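Long-range contacts in CD180 antigen (Mus musculus, PDB 3T6Q), which may cooperate with MD-1 and TLR4 in the innate immune response of B-cells to bacterial lipopolysaccharide, leading to NF-kappa-B activation: residues Q457-F461 and L483-L488; G464-N470 and S490-F496; T212-L216 and M238-I243; N260-F266 and L283-H289. All coordinates share one frame; numbering follows the deposited sequence.

How the contacts relate
The four contacts join successive turns of a leucine-rich repeat solenoid at two places about 40 to 60 Å apart, measured between centres. Contacts 1 and 2 join LRR 16 to LRR 17 and touch each other: Phe-461 and Leu-488 pack on Ile-466, and Leu-483 on Phe-496. Contacts 3 and 4 likewise meet, where Ile-243 and Leu-215 reach the 260-266 loop. Contacts 1 and 4 are the buried ones, with backbone bonds between the segments, and leucines and phenylalanines inside. Contact 2, partly buried, is a short parallel ladder followed by a side-chain bond. Contact 3 lies at the surface and relies on one carboxylate and water.

Contact 1 (Q457-F461 and L483-L488); sequences QGNHF and LSFCDL
Gly-458 and Ser-484 are joined by a backbone hydrogen bond between the loops 457-461 and 483-488: Gly-458 N donates to Ser-484 O over 3.2 Å. Carbon donors extend this backbone contact, Gly-458 CA lying 3.1 Å from Phe-485 O and Cys-486 CA 3.4 Å from Asn-459 O.

Among the side chains, Gln-457 is stretched out, CG opposite its own N (chi1 -174°), and runs alongside Phe-485 in the same direction. Its CD comes within 3.8 Å of Phe-485 CD2, with amide and ring planes 48° apart, while its CG lies close to Ser-484 O. On the buried side the Phe-461 ring takes Leu-483 CD2 at its edge and is approached obliquely by Leu-488 CD2, 3.6 Å from Phe-461 CD2.

Water finishes the far end: one molecule accepts from Phe-461 N at 2.8 Å and lies within hydrogen-bonding distance of Cys-486 O. Asn-459 turns away to bond Leu-437 N and Leu-432 O in the preceding turn, and Asn-510 serves Cys-486 and Leu-488 in the same manner from the following one. The asparagine ladder of the leucine-rich repeat solenoid, with Asn-459 and Asn-510 as rungs, is interrupted here by Cys-486, which fills the same place with SG beside interior leucines.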
# COMPACT_ATOMS: atom_id res chain seq x y z
N GLN A 457 42.69 25.96 0.22
CA GLN A 457 41.60 26.74 0.74
C GLN A 457 41.73 26.87 2.25
O GLN A 457 42.05 25.89 2.94
CB GLN A 457 40.28 26.07 0.38
CG GLN A 457 39.07 26.88 0.75
CD GLN A 457 37.76 26.17 0.46
OE1 GLN A 457 36.97 25.93 1.37
NE2 GLN A 457 37.51 25.88 -0.79
N GLY A 458 41.46 28.07 2.80
CA GLY A 458 41.53 28.25 4.26
C GLY A 458 42.89 28.21 4.96
O GLY A 458 42.97 27.98 6.17
N ASN A 459 43.99 28.41 4.23
CA ASN A 459 45.29 28.57 4.87
C ASN A 459 45.61 30.07 4.93
O ASN A 459 44.71 30.89 4.68
CB ASN A 459 46.37 27.79 4.14
CG ASN A 459 46.20 26.29 4.29
OD1 ASN A 459 46.78 25.69 5.18
ND2 ASN A 459 45.34 25.70 3.47
N HIS A 460 46.86 30.44 5.22
CA HIS A 460 47.21 31.87 5.43
C HIS A 460 48.60 32.29 5.05
O HIS A 460 49.55 31.47 5.00
CB HIS A 460 46.98 32.28 6.89
CG HIS A 460 48.00 31.71 7.84
ND1 HIS A 460 49.08 32.43 8.27
CD2 HIS A 460 48.09 30.46 8.45
CE1 HIS A 460 49.82 31.66 9.10
NE2 HIS A 460 49.21 30.46 9.22
N PHE A 461 48.73 33.59 4.77
CA PHE A 461 50.02 34.19 4.52
C PHE A 461 50.20 35.29 5.56
O PHE A 461 49.21 35.91 5.98
CB PHE A 461 50.07 34.80 3.12
CG PHE A 461 50.14 33.79 2.00
CD1 PHE A 461 51.34 33.49 1.38
CD2 PHE A 461 48.99 33.14 1.57
CE1 PHE A 461 51.39 32.56 0.34
CE2 PHE A 461 49.02 32.22 0.54
CZ PHE A 461 50.23 31.92 -0.07
N LEU A 483 43.18 28.82 -3.76
CA LEU A 483 43.56 29.73 -2.70
C LEU A 483 42.37 30.51 -2.22
O LEU A 483 42.51 31.65 -1.77
CB LEU A 483 44.66 30.70 -3.19
CG LEU A 483 46.06 30.11 -3.37
CD1 LEU A 483 46.97 31.15 -4.04
CD2 LEU A 483 46.68 29.71 -2.04
N SER A 484 41.20 29.90 -2.27
CA SER A 484 40.00 30.59 -1.87
C SER A 484 39.90 30.64 -0.33
O SER A 484 40.53 29.82 0.33
CB SER A 484 38.78 29.93 -2.51
OG SER A 484 38.79 28.53 -2.21
N PHE A 485 39.16 31.60 0.25
CA PHE A 485 39.09 31.72 1.74
C PHE A 485 40.42 31.74 2.46
O PHE A 485 40.59 31.09 3.53
CB PHE A 485 38.26 30.54 2.30
CG PHE A 485 36.85 30.52 1.79
CD1 PHE A 485 35.86 31.29 2.41
CD2 PHE A 485 36.52 29.78 0.67
CE1 PHE A 485 34.56 31.30 1.91
CE2 PHE A 485 35.23 29.77 0.19
CZ PHE A 485 34.25 30.52 0.80
N CYS A 486 41.40 32.42 1.90
CA CYS A 486 42.71 32.49 2.51
C CYS A 486 42.98 33.86 3.20
O CYS A 486 44.14 34.19 3.45
CB CYS A 486 43.81 32.18 1.47
SG CYS A 486 43.88 30.38 1.13
N ASP A 487 41.92 34.64 3.36
CA ASP A 487 41.99 35.99 4.01
C ASP A 487 42.98 36.91 3.28
O ASP A 487 43.74 37.64 3.93
CB ASP A 487 42.46 35.79 5.46
CG ASP A 487 42.34 37.04 6.32
OD1 ASP A 487 43.28 37.26 7.12
OD2 ASP A 487 41.32 37.77 6.18
N LEU A 488 43.06 36.79 1.94
CA LEU A 488 44.10 37.46 1.19
C LEU A 488 43.72 38.91 0.91
O LEU A 488 42.62 39.19 0.43
CB LEU A 488 44.37 36.74 -0.16
CG LEU A 488 45.11 35.40 -0.04
CD1 LEU A 488 45.22 34.80 -1.45
CD2 LEU A 488 46.47 35.56 0.62
O HOH W 1 46.50 35.25 4.43
O HOH W 2 46.06 36.42 6.89

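Contact 2 (G464-N470 and S490-F496)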
# COMPACT_ATOMS: atom_id res chain seq x y z
N GLY A 464 48.17 38.67 5.21
CA GLY A 464 47.30 38.51 4.03
C GLY A 464 47.98 38.85 2.72
O GLY A 464 47.31 39.21 1.75
N ASN A 465 49.30 38.80 2.69
CA ASN A 465 50.03 39.11 1.47
C ASN A 465 50.87 37.93 0.95
O ASN A 465 51.68 37.36 1.69
CB ASN A 465 50.97 40.30 1.68
CG ASN A 465 51.71 40.68 0.40
OD1 ASN A 465 51.09 40.95 -0.63
ND2 ASN A 465 53.05 40.63 0.45
N ILE A 466 50.74 37.61 -0.34
CA ILE A 466 51.65 36.64 -0.95
C ILE A 466 52.81 37.40 -1.51
O ILE A 466 52.65 38.17 -2.46
CB ILE A 466 50.99 35.81 -2.07
CG1 ILE A 466 49.64 35.23 -1.57
CG2 ILE A 466 51.92 34.68 -2.48
CD1 ILE A 466 49.00 34.27 -2.58
N GLN A 467 53.98 37.16 -0.92
CA GLN A 467 55.24 37.82 -1.35
C GLN A 467 55.82 37.16 -2.57
O GLN A 467 55.38 36.08 -2.95
CB GLN A 467 56.27 37.79 -0.23
CG GLN A 467 56.08 38.93 0.76
CD GLN A 467 56.97 38.80 1.97
OE1 GLN A 467 56.91 37.82 2.71
NE2 GLN A 467 57.80 39.81 2.19
N LYS A 468 56.79 37.82 -3.19
CA LYS A 468 57.52 37.26 -4.31
C LYS A 468 58.11 35.90 -3.91
O LYS A 468 58.08 34.97 -4.69
CB LYS A 468 58.65 38.22 -4.71
CG LYS A 468 59.51 37.70 -5.85
CD LYS A 468 60.47 38.78 -6.34
CE LYS A 468 61.47 38.19 -7.32
NZ LYS A 468 61.82 39.18 -8.38
N THR A 469 58.63 35.80 -2.68
CA THR A 469 59.09 34.49 -2.19
C THR A 469 58.00 33.86 -1.35
O THR A 469 57.48 34.47 -0.40
CB THR A 469 60.41 34.56 -1.40
OG1 THR A 469 60.20 35.35 -0.23
CG2 THR A 469 61.50 35.21 -2.23
N ASN A 470 57.64 32.65 -1.73
CA ASN A 470 56.57 31.94 -1.03
C ASN A 470 56.79 30.42 -1.23
O ASN A 470 57.67 30.01 -2.01
CB ASN A 470 55.22 32.44 -1.56
CG ASN A 470 55.05 32.21 -3.06
OD1 ASN A 470 54.99 31.05 -3.51
ND2 ASN A 470 54.97 33.29 -3.84
N SER A 490 46.34 40.84 -0.78
CA SER A 490 47.19 41.18 -1.93
C SER A 490 48.06 40.02 -2.33
O SER A 490 48.37 39.16 -1.51
CB SER A 490 48.11 42.39 -1.59
OG SER A 490 48.72 42.21 -0.31
N ILE A 491 48.51 40.07 -3.57
CA ILE A 491 49.39 39.07 -4.15
C ILE A 491 50.42 39.86 -4.93
O ILE A 491 50.07 40.63 -5.83
CB ILE A 491 48.60 38.08 -5.09
CG1 ILE A 491 47.42 37.43 -4.33
CG2 ILE A 491 49.55 37.02 -5.70
CD1 ILE A 491 46.66 36.43 -5.16
N ASP A 492 51.68 39.72 -4.56
CA ASP A 492 52.75 40.33 -5.31
C ASP A 492 52.68 39.95 -6.79
O ASP A 492 52.37 38.81 -7.12
CB ASP A 492 54.10 39.89 -4.70
CG ASP A 492 55.26 40.71 -5.24
OD1 ASP A 492 55.61 41.70 -4.58
OD2 ASP A 492 55.78 40.40 -6.32
N GLN A 493 52.99 40.89 -7.70
CA GLN A 493 52.95 40.61 -9.13
C GLN A 493 53.85 39.47 -9.61
O GLN A 493 53.62 38.92 -10.70
CB GLN A 493 53.32 41.86 -9.94
CG GLN A 493 54.70 42.43 -9.64
CD GLN A 493 55.10 43.51 -10.62
OE1 GLN A 493 54.82 43.42 -11.82
NE2 GLN A 493 55.75 44.54 -10.11
N HIS A 494 54.88 39.16 -8.83
CA HIS A 494 55.83 38.11 -9.17
C HIS A 494 55.64 36.88 -8.33
O HIS A 494 56.47 35.98 -8.39
CB HIS A 494 57.30 38.61 -9.07
CG HIS A 494 57.63 39.67 -10.09
ND1 HIS A 494 57.54 39.44 -11.43
CD2 HIS A 494 58.01 41.00 -9.94
CE1 HIS A 494 57.86 40.58 -12.09
NE2 HIS A 494 58.15 41.52 -11.18
N ALA A 495 54.53 36.80 -7.57
CA ALA A 495 54.29 35.66 -6.67
C ALA A 495 54.19 34.27 -7.32
O ALA A 495 54.48 33.25 -6.68
CB ALA A 495 53.03 35.90 -5.83
N PHE A 496 53.74 34.24 -8.56
CA PHE A 496 53.41 32.99 -9.24
C PHE A 496 54.25 32.82 -10.50
O PHE A 496 53.95 31.95 -11.33
CB PHE A 496 51.94 32.98 -9.68
CG PHE A 496 50.93 33.07 -8.56
CD1 PHE A 496 51.18 32.50 -7.30
CD2 PHE A 496 49.71 33.70 -8.79
CE1 PHE A 496 50.21 32.57 -6.29
CE2 PHE A 496 48.74 33.75 -7.79
CZ PHE A 496 48.99 33.19 -6.55
O HOH W 3 57.34 40.47 -2.26
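Ile-466 is gripped through both N and O by the facing segment: its N donates to Ser-490 O at 3.1 Å, and its O accepts from Asp-492 N at 2.8 Å. With Ser-490 N bonded to Gly-464 O (3.2 Å), these form a short parallel ladder pairing Asn-465 with Ser-490 and Ile-466 with Ile-491.

Beyond the strands a side chain takes over. The amide nitrogen of Asn-470 spends both N-H groups on carbonyls in its own plane: Ala-495 O across the contact at 2.9 Å, met on a lone pair, and Gln-467 O within its own loop. Its OD1 accepts from Leu-472 N, which fixes the amide's rotation. Asp-492 forms an Asx turn, OD2 accepting from His-494 N, and a water accepts from Lys-468 N at 2.9 Å while donating weakly to Asp-492 OD1. The Lys-468 chain lies alongside His-494, its CG 4.0 Å from His-494 CB.

On the face carrying Ile-466 and Ile-491, Ile-466 CG2 packs on Ala-495 CB at 3.7 Å, and its CD1 lies against Ile-491 and Phe-496. This two-stranded parallel sheet, 465-466 with 490-491, follows strands 453-455 and 480-482 in LRR 16 and LRR 17, and Ile-466 also packs on Phe-461.

Contact 3 (T212-L216 and M238-I243); sequences TQNLL and MDDEDI
Glu-241 reaches across to the start of helix 215-221 and delivers its carboxylate to Leu-215. From CB the chain leaves with CG placed between the backbone N and carbonyl carbon (chi1 72°), then runs extended, and CD arrives 3.8 Å from Gln-213 O. At the tip, OE1 takes Leu-215 N through its syn lone pair, 2.9 Å away and essentially straight at 177°. The same oxygen packs against the CB and CG of Leu-215 and accepts from a water that also donates to Thr-212 O. OE2 accepts from a second water at 2.7 Å; this molecule donates to Asn-214 OD1 and accepts from Leu-216 N, so the carboxylate serves two successive N-H groups of the first helical turn, one directly and one by relay.

On one flank Gln-213 crosses Met-238, its NE2 3.4 Å from Met-238 CE while donating chiefly to Gly-211 O. On the other, Leu-215 CD1 meets Ile-243 CD1 at 3.9 Å.

Asn-214 occupies the N-cap, and Glu-241 probably adds a negative charge from the next loop. Its position at the amino end of the helix is consistent with a favourable interaction with the helix dipole, although water around both oxygens would probably temper the effect.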
# COMPACT_ATOMS: atom_id res chain seq x y z
N THR A 212 17.52 -7.95 5.84
CA THR A 212 16.83 -9.27 6.01
C THR A 212 17.18 -9.82 7.43
O THR A 212 18.28 -9.59 7.99
CB THR A 212 17.07 -10.32 4.84
OG1 THR A 212 15.88 -11.14 4.57
CG2 THR A 212 18.23 -11.22 5.20
N GLN A 213 16.22 -10.51 8.00
CA GLN A 213 16.29 -10.97 9.39
C GLN A 213 16.87 -12.38 9.50
O GLN A 213 17.08 -12.88 10.61
CB GLN A 213 14.89 -10.88 10.05
CG GLN A 213 14.30 -9.46 10.09
CD GLN A 213 15.13 -8.47 10.92
OE1 GLN A 213 15.21 -8.58 12.15
NE2 GLN A 213 15.77 -7.49 10.24
N ASN A 214 17.15 -13.02 8.35
CA ASN A 214 17.64 -14.41 8.39
C ASN A 214 18.76 -14.70 7.39
O ASN A 214 18.52 -15.28 6.32
CB ASN A 214 16.49 -15.44 8.31
CG ASN A 214 16.88 -16.81 8.89
OD1 ASN A 214 18.06 -17.23 8.84
ND2 ASN A 214 15.89 -17.52 9.44
N LEU A 215 19.98 -14.28 7.77
CA LEU A 215 21.13 -14.43 6.92
C LEU A 215 21.38 -15.91 6.54
O LEU A 215 21.73 -16.20 5.41
CB LEU A 215 22.37 -13.85 7.61
CG LEU A 215 22.54 -12.33 7.62
CD1 LEU A 215 23.81 -11.94 8.39
CD2 LEU A 215 22.61 -11.80 6.19
N LEU A 216 21.15 -16.82 7.48
CA LEU A 216 21.41 -18.26 7.27
C LEU A 216 20.61 -18.74 6.06
O LEU A 216 21.16 -19.41 5.18
CB LEU A 216 21.01 -19.06 8.52
CG LEU A 216 21.70 -20.33 9.05
CD1 LEU A 216 20.69 -21.12 9.88
CD2 LEU A 216 22.21 -21.19 7.94
N MET A 238 16.53 -1.90 12.50
CA MET A 238 16.22 -3.35 12.46
C MET A 238 16.72 -4.07 13.72
O MET A 238 17.69 -3.64 14.34
CB MET A 238 16.84 -4.04 11.24
CG MET A 238 16.58 -3.36 9.89
SD MET A 238 14.86 -3.03 9.50
CE MET A 238 14.24 -4.67 9.13
N ASP A 239 16.05 -5.16 14.07
CA ASP A 239 16.52 -6.05 15.13
C ASP A 239 17.84 -6.73 14.77
O ASP A 239 18.09 -7.04 13.61
CB ASP A 239 15.48 -7.12 15.43
CG ASP A 239 14.31 -6.57 16.21
OD1 ASP A 239 14.44 -5.50 16.86
OD2 ASP A 239 13.24 -7.23 16.19
N ASP A 240 18.66 -6.93 15.80
CA ASP A 240 19.91 -7.67 15.69
C ASP A 240 19.66 -9.17 15.67
O ASP A 240 18.80 -9.67 16.40
CB ASP A 240 20.81 -7.35 16.88
CG ASP A 240 21.47 -6.00 16.77
OD1 ASP A 240 21.19 -5.26 15.80
OD2 ASP A 240 22.28 -5.68 17.67
N GLU A 241 20.40 -9.88 14.84
CA GLU A 241 20.55 -11.32 15.03
C GLU A 241 21.98 -11.67 15.48
O GLU A 241 22.95 -10.97 15.14
CB GLU A 241 20.07 -12.13 13.80
CG GLU A 241 20.95 -12.07 12.54
CD GLU A 241 20.75 -13.28 11.62
OE1 GLU A 241 20.32 -13.12 10.46
OE2 GLU A 241 21.05 -14.41 12.06
N ASP A 242 22.10 -12.74 16.25
CA ASP A 242 23.40 -13.21 16.74
C ASP A 242 24.29 -13.61 15.57
O ASP A 242 23.88 -14.41 14.72
CB ASP A 242 23.20 -14.40 17.70
CG ASP A 242 22.27 -14.07 18.88
OD1 ASP A 242 22.42 -12.99 19.50
OD2 ASP A 242 21.38 -14.89 19.17
N ILE A 243 25.48 -13.03 15.49
CA ILE A 243 26.44 -13.36 14.42
C ILE A 243 27.47 -14.35 14.95
O ILE A 243 28.12 -14.09 15.97
CB ILE A 243 27.16 -12.12 13.83
CG1 ILE A 243 26.15 -11.14 13.21
CG2 ILE A 243 28.20 -12.53 12.78
CD1 ILE A 243 25.58 -11.56 11.87
O HOH W 4 19.76 -10.25 10.15
O HOH W 5 18.89 -6.90 10.92
O HOH W 6 20.52 -16.36 10.27

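Contact 4 (N260-F266 and L283-H289); sequences NLQKHYF and LDLTATH
Leu-285 and Phe-266 form the dense heart of this contact: Leu-285 CD2 lies over one face of the Phe-266 ring, 4.0 Å from its centroid, a CH-pi contact. The ring's CD2 also meets Thr-288 CG2 at 3.6 Å, and Leu-261 CB closes in on the same Leu-285 methyl. Thr-288 OG1 is turned back onto Leu-285 O (chi1 50°), which leaves CG2 to face Leu-261 O and His-264 O. Three backbone bonds tie the two segments together along their length: Leu-261 N to Asp-284 O at 2.9 Å, Lys-263 N to Thr-286 O, and Phe-266 N to Thr-288 O. Asn-260 and Asp-284, side by side, each begin an Asx turn.

The other side is looser and wetter. Tyr-265 sets its edge against the face of His-289 in a T-shaped stack, centroids 5.2 Å apart and planes at 64°. One water bridges Lys-263 NZ and Ala-287 O, and another joins Lys-263 O to His-289 NE2. Lys-263 also makes a salt bridge to Glu-236, and Gln-262 NE2 bonds the backbone of another protein chain.

The contact thus carries LRR 8 into LRR 9: strand 255-260 lies between 226-231 and 282-284, and Leu-283 continues the parallel pairing to strand 305-307.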
# COMPACT_ATOMS: atom_id res chain seq x y z
N ASN A 260 28.72 -7.03 1.48
CA ASN A 260 28.57 -5.97 2.48
C ASN A 260 27.75 -6.56 3.62
O ASN A 260 26.69 -7.18 3.39
CB ASN A 260 27.85 -4.74 1.83
CG ASN A 260 27.74 -3.56 2.81
OD1 ASN A 260 27.11 -3.67 3.85
ND2 ASN A 260 28.34 -2.46 2.47
N LEU A 261 28.24 -6.40 4.85
CA LEU A 261 27.55 -6.88 6.02
C LEU A 261 27.36 -5.75 7.06
O LEU A 261 27.40 -5.99 8.27
CB LEU A 261 28.37 -8.05 6.64
CG LEU A 261 28.25 -9.34 5.81
CD1 LEU A 261 29.34 -10.37 6.06
CD2 LEU A 261 26.84 -9.96 6.02
N GLN A 262 27.19 -4.52 6.59
CA GLN A 262 27.17 -3.40 7.55
C GLN A 262 26.10 -3.54 8.65
O GLN A 262 25.01 -4.11 8.42
CB GLN A 262 26.99 -2.08 6.78
CG GLN A 262 25.58 -1.91 6.15
CD GLN A 262 25.18 -0.43 6.04
OE1 GLN A 262 25.95 0.39 5.58
NE2 GLN A 262 23.97 -0.11 6.45
N LYS A 263 26.44 -3.04 9.84
CA LYS A 263 25.50 -2.83 10.97
C LYS A 263 25.03 -4.11 11.62
O LYS A 263 24.26 -4.05 12.56
CB LYS A 263 24.33 -1.93 10.59
CG LYS A 263 24.77 -0.51 10.23
CD LYS A 263 23.68 0.51 10.53
CE LYS A 263 24.27 1.93 10.45
NZ LYS A 263 24.92 2.34 11.72
N HIS A 264 25.49 -5.27 11.14
CA HIS A 264 25.29 -6.49 11.94
C HIS A 264 26.16 -6.47 13.15
O HIS A 264 27.21 -5.78 13.17
CB HIS A 264 25.55 -7.76 11.12
CG HIS A 264 24.49 -8.00 10.07
ND1 HIS A 264 23.26 -8.48 10.38
CD2 HIS A 264 24.49 -7.74 8.70
CE1 HIS A 264 22.51 -8.56 9.27
NE2 HIS A 264 23.26 -8.08 8.23
N TYR A 265 25.76 -7.22 14.17
CA TYR A 265 26.48 -7.17 15.44
C TYR A 265 27.59 -8.22 15.49
O TYR A 265 27.35 -9.36 15.90
CB TYR A 265 25.50 -7.33 16.59
CG TYR A 265 26.06 -7.04 17.97
CD1 TYR A 265 26.08 -8.03 18.97
CD2 TYR A 265 26.57 -5.77 18.29
CE1 TYR A 265 26.58 -7.76 20.23
CE2 TYR A 265 27.07 -5.49 19.56
CZ TYR A 265 27.07 -6.50 20.51
OH TYR A 265 27.56 -6.25 21.76
N PHE A 266 28.81 -7.83 15.08
CA PHE A 266 29.96 -8.71 15.10
C PHE A 266 30.75 -8.72 16.43
O PHE A 266 31.22 -9.77 16.81
CB PHE A 266 30.94 -8.42 13.95
CG PHE A 266 30.50 -8.98 12.60
CD1 PHE A 266 31.16 -10.10 12.03
CD2 PHE A 266 29.50 -8.35 11.83
CE1 PHE A 266 30.79 -10.57 10.75
CE2 PHE A 266 29.14 -8.82 10.55
CZ PHE A 266 29.77 -9.94 10.02
N LEU A 283 35.33 -7.03 1.19
CA LEU A 283 34.48 -7.29 2.36
C LEU A 283 34.22 -5.96 3.09
O LEU A 283 35.16 -5.20 3.41
CB LEU A 283 35.13 -8.32 3.32
CG LEU A 283 34.58 -8.45 4.74
CD1 LEU A 283 33.16 -9.01 4.64
CD2 LEU A 283 35.52 -9.39 5.47
N ASP A 284 32.96 -5.69 3.33
CA ASP A 284 32.58 -4.41 4.00
C ASP A 284 31.95 -4.69 5.36
O ASP A 284 30.83 -5.23 5.44
CB ASP A 284 31.60 -3.62 3.12
CG ASP A 284 31.43 -2.17 3.60
OD1 ASP A 284 31.30 -1.94 4.84
OD2 ASP A 284 31.49 -1.26 2.72
N LEU A 285 32.62 -4.27 6.43
CA LEU A 285 32.12 -4.47 7.81
C LEU A 285 31.84 -3.14 8.51
O LEU A 285 32.10 -2.99 9.71
CB LEU A 285 33.12 -5.32 8.58
CG LEU A 285 33.32 -6.76 8.03
CD1 LEU A 285 34.53 -7.42 8.70
CD2 LEU A 285 32.07 -7.62 8.27
N THR A 286 31.34 -2.16 7.75
CA THR A 286 31.02 -0.83 8.25
C THR A 286 30.08 -0.89 9.46
O THR A 286 29.03 -1.57 9.41
CB THR A 286 30.37 0.03 7.16
OG1 THR A 286 31.31 0.27 6.12
CG2 THR A 286 29.93 1.43 7.77
N ALA A 287 30.48 -0.25 10.54
CA ALA A 287 29.59 -0.07 11.73
C ALA A 287 29.08 -1.40 12.31
O ALA A 287 27.89 -1.51 12.60
CB ALA A 287 28.43 0.86 11.38
N THR A 288 29.97 -2.36 12.50
CA THR A 288 29.57 -3.68 12.98
C THR A 288 29.94 -3.90 14.45
O THR A 288 29.98 -5.06 14.93
CB THR A 288 30.19 -4.83 12.13
OG1 THR A 288 31.62 -4.62 11.97
CG2 THR A 288 29.44 -4.92 10.74
N HIS A 289 30.17 -2.80 15.17
CA HIS A 289 30.55 -2.83 16.63
C HIS A 289 31.85 -3.54 16.92
O HIS A 289 32.04 -4.08 18.01
CB HIS A 289 29.42 -3.41 17.46
CG HIS A 289 28.11 -2.73 17.22
ND1 HIS A 289 27.68 -1.69 17.96
CD2 HIS A 289 27.15 -2.92 16.20
CE1 HIS A 289 26.49 -1.26 17.49
NE2 HIS A 289 26.16 -2.02 16.42
O HOH W 7 25.85 0.16 13.65
O HOH W 8 24.07 -1.81 14.25